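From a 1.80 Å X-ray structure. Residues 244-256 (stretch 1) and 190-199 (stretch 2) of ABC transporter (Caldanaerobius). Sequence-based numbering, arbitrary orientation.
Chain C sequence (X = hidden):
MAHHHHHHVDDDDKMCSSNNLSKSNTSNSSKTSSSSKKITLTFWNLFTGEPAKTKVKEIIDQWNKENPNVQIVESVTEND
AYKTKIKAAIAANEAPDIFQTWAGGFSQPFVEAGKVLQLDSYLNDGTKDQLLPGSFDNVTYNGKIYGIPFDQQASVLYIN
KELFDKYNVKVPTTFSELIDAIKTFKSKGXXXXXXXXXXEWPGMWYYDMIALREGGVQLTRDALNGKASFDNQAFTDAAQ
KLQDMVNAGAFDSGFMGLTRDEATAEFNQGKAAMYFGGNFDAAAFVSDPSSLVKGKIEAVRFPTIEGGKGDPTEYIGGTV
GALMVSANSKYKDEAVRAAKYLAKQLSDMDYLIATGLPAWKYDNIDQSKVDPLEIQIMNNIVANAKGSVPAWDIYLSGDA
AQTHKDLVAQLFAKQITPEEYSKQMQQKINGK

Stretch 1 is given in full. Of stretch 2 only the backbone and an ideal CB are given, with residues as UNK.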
# COMPACT_ATOMS: atom_id res chain seq x y z
N ASP C 244 17.82 8.11 -12.78
CA ASP C 244 19.03 8.32 -11.97
C ASP C 244 19.33 7.16 -11.01
O ASP C 244 20.49 6.67 -10.91
CB ASP C 244 18.87 9.63 -11.20
CG ASP C 244 18.95 10.85 -12.13
OD1 ASP C 244 19.18 10.61 -13.33
OD2 ASP C 244 18.80 12.00 -11.67
N MET C 245 18.30 6.67 -10.33
CA MET C 245 18.49 5.49 -9.48
C MET C 245 18.78 4.27 -10.34
O MET C 245 19.59 3.42 -9.97
CB MET C 245 17.24 5.22 -8.61
CG MET C 245 16.85 6.37 -7.67
SD MET C 245 15.33 6.01 -6.74
CE MET C 245 15.74 4.34 -6.09
N VAL C 246 18.10 4.14 -11.47
CA VAL C 246 18.35 3.00 -12.39
C VAL C 246 19.82 3.00 -12.84
O VAL C 246 20.57 2.01 -12.60
CB VAL C 246 17.38 2.95 -13.62
CG1 VAL C 246 17.73 1.79 -14.52
CG2 VAL C 246 15.91 2.80 -13.19
N ASN C 247 20.22 4.13 -13.43
CA ASN C 247 21.55 4.38 -13.92
C ASN C 247 22.67 4.34 -12.87
O ASN C 247 23.80 4.00 -13.22
CB ASN C 247 21.62 5.74 -14.63
CG ASN C 247 20.69 5.83 -15.81
OD1 ASN C 247 20.36 4.83 -16.44
ND2 ASN C 247 20.23 7.04 -16.10
N ALA C 248 22.35 4.72 -11.62
CA ALA C 248 23.27 4.59 -10.47
C ALA C 248 23.43 3.15 -10.09
O ALA C 248 24.37 2.85 -9.39
CB ALA C 248 22.76 5.36 -9.29
N GLY C 249 22.50 2.29 -10.54
CA GLY C 249 22.55 0.83 -10.33
C GLY C 249 21.90 0.46 -9.00
O GLY C 249 22.37 -0.44 -8.29
N ALA C 250 20.84 1.19 -8.64
CA ALA C 250 20.00 0.79 -7.50
C ALA C 250 19.46 -0.66 -7.54
O ALA C 250 19.27 -1.26 -6.50
CB ALA C 250 18.87 1.78 -7.30
N PHE C 251 19.22 -1.22 -8.74
CA PHE C 251 18.46 -2.48 -8.85
C PHE C 251 19.26 -3.62 -9.44
O PHE C 251 20.08 -3.40 -10.33
CB PHE C 251 17.09 -2.27 -9.57
CG PHE C 251 16.35 -1.01 -9.08
CD1 PHE C 251 15.73 -0.98 -7.80
CD2 PHE C 251 16.31 0.17 -9.88
CE1 PHE C 251 15.13 0.20 -7.35
CE2 PHE C 251 15.70 1.32 -9.42
CZ PHE C 251 15.11 1.35 -8.17
N ASP C 252 19.03 -4.84 -8.98
CA ASP C 252 19.62 -6.02 -9.59
C ASP C 252 19.24 -6.09 -11.08
O ASP C 252 18.18 -5.62 -11.47
CB ASP C 252 19.14 -7.29 -8.91
CG ASP C 252 19.90 -7.61 -7.62
OD1 ASP C 252 21.16 -7.48 -7.55
OD2 ASP C 252 19.22 -8.04 -6.66
N SER C 253 20.11 -6.66 -11.90
CA SER C 253 19.84 -6.80 -13.34
C SER C 253 18.40 -7.29 -13.71
O SER C 253 17.70 -6.67 -14.52
CB SER C 253 20.95 -7.67 -14.00
OG SER C 253 22.27 -7.23 -13.63
N GLY C 254 17.94 -8.39 -13.12
CA GLY C 254 16.60 -8.93 -13.45
C GLY C 254 15.39 -8.45 -12.65
O GLY C 254 14.33 -9.14 -12.58
N PHE C 255 15.49 -7.26 -12.05
CA PHE C 255 14.43 -6.76 -11.14
C PHE C 255 13.06 -6.70 -11.82
O PHE C 255 12.06 -6.94 -11.16
CB PHE C 255 14.84 -5.42 -10.49
CG PHE C 255 14.76 -4.21 -11.41
CD1 PHE C 255 13.76 -3.28 -11.24
CD2 PHE C 255 15.69 -3.99 -12.42
CE1 PHE C 255 13.68 -2.17 -12.05
CE2 PHE C 255 15.62 -2.85 -13.22
CZ PHE C 255 14.60 -1.96 -13.05
N MET C 256 13.03 -6.41 -13.14
CA MET C 256 11.75 -6.28 -13.89
C MET C 256 10.98 -7.60 -14.02
O MET C 256 9.76 -7.59 -14.26
CB MET C 256 11.88 -5.54 -15.24
CG MET C 256 11.92 -4.02 -15.08
SD MET C 256 12.35 -3.02 -16.51
CE MET C 256 13.66 -3.99 -17.25
N UNK C 190 27.23 -4.86 -3.48
CA UNK C 190 25.97 -4.98 -2.66
C UNK C 190 24.72 -4.39 -3.37
O UNK C 190 24.66 -3.19 -3.67
CB UNK C 190 26.16 -4.26 -1.32
N UNK C 191 23.71 -5.22 -3.61
CA UNK C 191 22.46 -4.74 -4.22
C UNK C 191 21.86 -3.61 -3.35
O UNK C 191 21.49 -3.86 -2.20
CB UNK C 191 21.46 -5.89 -4.38
N UNK C 192 21.77 -2.37 -3.89
CA UNK C 192 21.34 -1.24 -3.06
C UNK C 192 19.88 -1.38 -2.71
O UNK C 192 19.52 -1.17 -1.59
CB UNK C 192 21.59 0.09 -3.77
N UNK C 193 19.03 -1.69 -3.69
CA UNK C 193 17.61 -1.85 -3.43
C UNK C 193 17.17 -3.23 -3.92
O UNK C 193 17.50 -3.61 -5.05
CB UNK C 193 16.80 -0.74 -4.11
N UNK C 194 16.41 -3.95 -3.08
CA UNK C 194 15.67 -5.12 -3.55
C UNK C 194 14.40 -4.60 -4.15
O UNK C 194 13.54 -4.13 -3.40
CB UNK C 194 15.39 -6.13 -2.43
N UNK C 195 14.26 -4.66 -5.48
CA UNK C 195 12.93 -4.33 -6.10
C UNK C 195 12.35 -5.48 -7.00
O UNK C 195 13.10 -6.04 -7.82
CB UNK C 195 13.07 -3.06 -6.95
N UNK C 196 11.04 -5.83 -6.85
CA UNK C 196 10.38 -6.66 -7.83
C UNK C 196 9.36 -5.88 -8.65
O UNK C 196 8.29 -5.54 -8.12
CB UNK C 196 9.70 -7.84 -7.14
N UNK C 197 9.67 -5.63 -9.94
CA UNK C 197 8.86 -4.71 -10.77
C UNK C 197 7.84 -5.38 -11.76
O UNK C 197 7.09 -4.69 -12.46
CB UNK C 197 9.82 -3.84 -11.58
N UNK C 198 7.77 -6.70 -11.74
CA UNK C 198 6.91 -7.50 -12.67
C UNK C 198 5.41 -7.14 -12.71
O UNK C 198 4.73 -7.23 -13.77
CB UNK C 198 7.02 -8.98 -12.29
N UNK C 199 4.87 -6.84 -11.53
CA UNK C 199 3.49 -6.48 -11.39
C UNK C 199 3.35 -4.97 -11.39
O UNK C 199 2.27 -4.48 -11.18
CB UNK C 199 2.90 -7.09 -10.11

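At position 190 the CA-to-CB bond points away from stretch 1 and the ideal CB has none of its atoms within 5.5 Å, so the contact leaves the choice open. The residue is Val190, which makes no contact across the interface.

Position 191 differs. Its CB points toward stretch 1 and lies 3.6 Å from Asp252 OD1, a carboxylate oxygen that calls for a donor. A short hydroxyl side chain could reach it directly, and a longer amide or basic chain might do so by bending. The deposited Thr191, with chi1 in the m well, donates a hydrogen bond from OG1 to Asp252 OD1 at 2.6 Å.

Position 192 also points toward stretch 1, but to carbonyls: the ideal CB stands 3.8 Å from Ala250 O and 4.6 Å from Gly249 O. The phi of -69° is compatible with proline, and the backbone N has no acceptor in stretch 1 close by, so a proline or another small residue would suit. Pro192 lays its ring against the turn that ends the helix, with CG 3.4 Å from Gly249 O and CD 3.4 Å from Ala250 O.

At position 193 the backbone N donates to Ala250 O (2.9 Å), holding the residue close to stretch 1. Its CB points toward an apolar surface made by Met245 CE, Ala250 CB and the Phe251 ring, which favours a large hydrophobic residue, aliphatic or aromatic. Phe193 fills the role. Met245 CE sits over one face of its ring, 4.1 Å from the ring centroid, while Ala250 CB approaches CD2 at 3.8 Å. Its own CB packs 3.7 Å from Phe251 CE1, and the two phenylalanine rings meet obliquely, their planes at 47°.

Position 194 turns its CB away, as expected in an extended backbone, and stretch 1 sets no demand. It is Ala194.

Position 195 points back toward stretch 1, its ideal CB a tight 3.5 Å from Phe251 CD1 and 4.4 Å from Phe255 CD1. Between two aromatic side chains a branched or flexible aliphatic residue is well suited; leucine, isoleucine or methionine would be plausible. Leu195 places CD2 over one face of the Phe251 ring, 4.0 Å from its centroid, and the same CD2 atom touches Phe255 CD1 at 3.6 Å.

Position 196 points away, and its phi/psi of -109/108° do not require glycine. Gly196 brings its CA to 3.7 Å from Phe255 O.

At position 197 the backbone N donates to Phe255 O (3.0 Å) in an almost straight hydrogen bond. The CB faces Met256, so a chain with an aliphatic base fits, whether its end is polar or not. Glu197 packs CG 3.8 Å from Met256 CG, then its end leads away to a hydrogen bond elsewhere in the structure.

Position 198 points sideways, and many residues would be tolerated. Lys198 forms a CA-H...O contact from CA to Met256 O (3.3 Å), while its amino end leads away.

Position 199 points away and is out of contact; it is Asp199.

Stretch 2, residues 190-199: VTPFALGEKD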
# COMPACT_ATOMS: atom_id res chain seq x y z
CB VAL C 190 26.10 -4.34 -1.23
CG1 VAL C 190 24.79 -4.47 -0.45
CG2 VAL C 190 27.25 -4.98 -0.43
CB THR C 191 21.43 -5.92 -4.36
OG1 THR C 191 22.01 -6.97 -5.13
CG2 THR C 191 20.17 -5.49 -5.05
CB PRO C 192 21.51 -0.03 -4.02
CG PRO C 192 22.66 -0.45 -4.87
CD PRO C 192 22.37 -1.90 -5.16
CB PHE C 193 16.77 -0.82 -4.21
CG PHE C 193 16.62 0.52 -3.55
CD1 PHE C 193 15.48 0.83 -2.75
CD2 PHE C 193 17.56 1.53 -3.77
CE1 PHE C 193 15.38 2.09 -2.15
CE2 PHE C 193 17.40 2.80 -3.22
CZ PHE C 193 16.30 3.09 -2.43
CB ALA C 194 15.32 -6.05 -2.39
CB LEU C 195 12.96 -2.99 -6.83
CG LEU C 195 11.79 -2.62 -7.74
CD1 LEU C 195 10.48 -2.40 -6.96
CD2 LEU C 195 12.10 -1.44 -8.65
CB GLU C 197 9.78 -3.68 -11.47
CG GLU C 197 9.22 -2.90 -12.66
CD GLU C 197 8.15 -1.85 -12.26
OE1 GLU C 197 7.87 -1.78 -11.03
OE2 GLU C 197 7.62 -1.12 -13.16
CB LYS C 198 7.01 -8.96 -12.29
CG LYS C 198 6.58 -9.90 -13.40
CD LYS C 198 6.66 -11.34 -12.92
CE LYS C 198 5.61 -12.20 -13.59
NZ LYS C 198 5.95 -12.67 -14.96
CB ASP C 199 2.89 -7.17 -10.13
CG ASP C 199 2.92 -8.72 -10.24
OD1 ASP C 199 2.42 -9.24 -11.26
OD2 ASP C 199 3.41 -9.44 -9.32
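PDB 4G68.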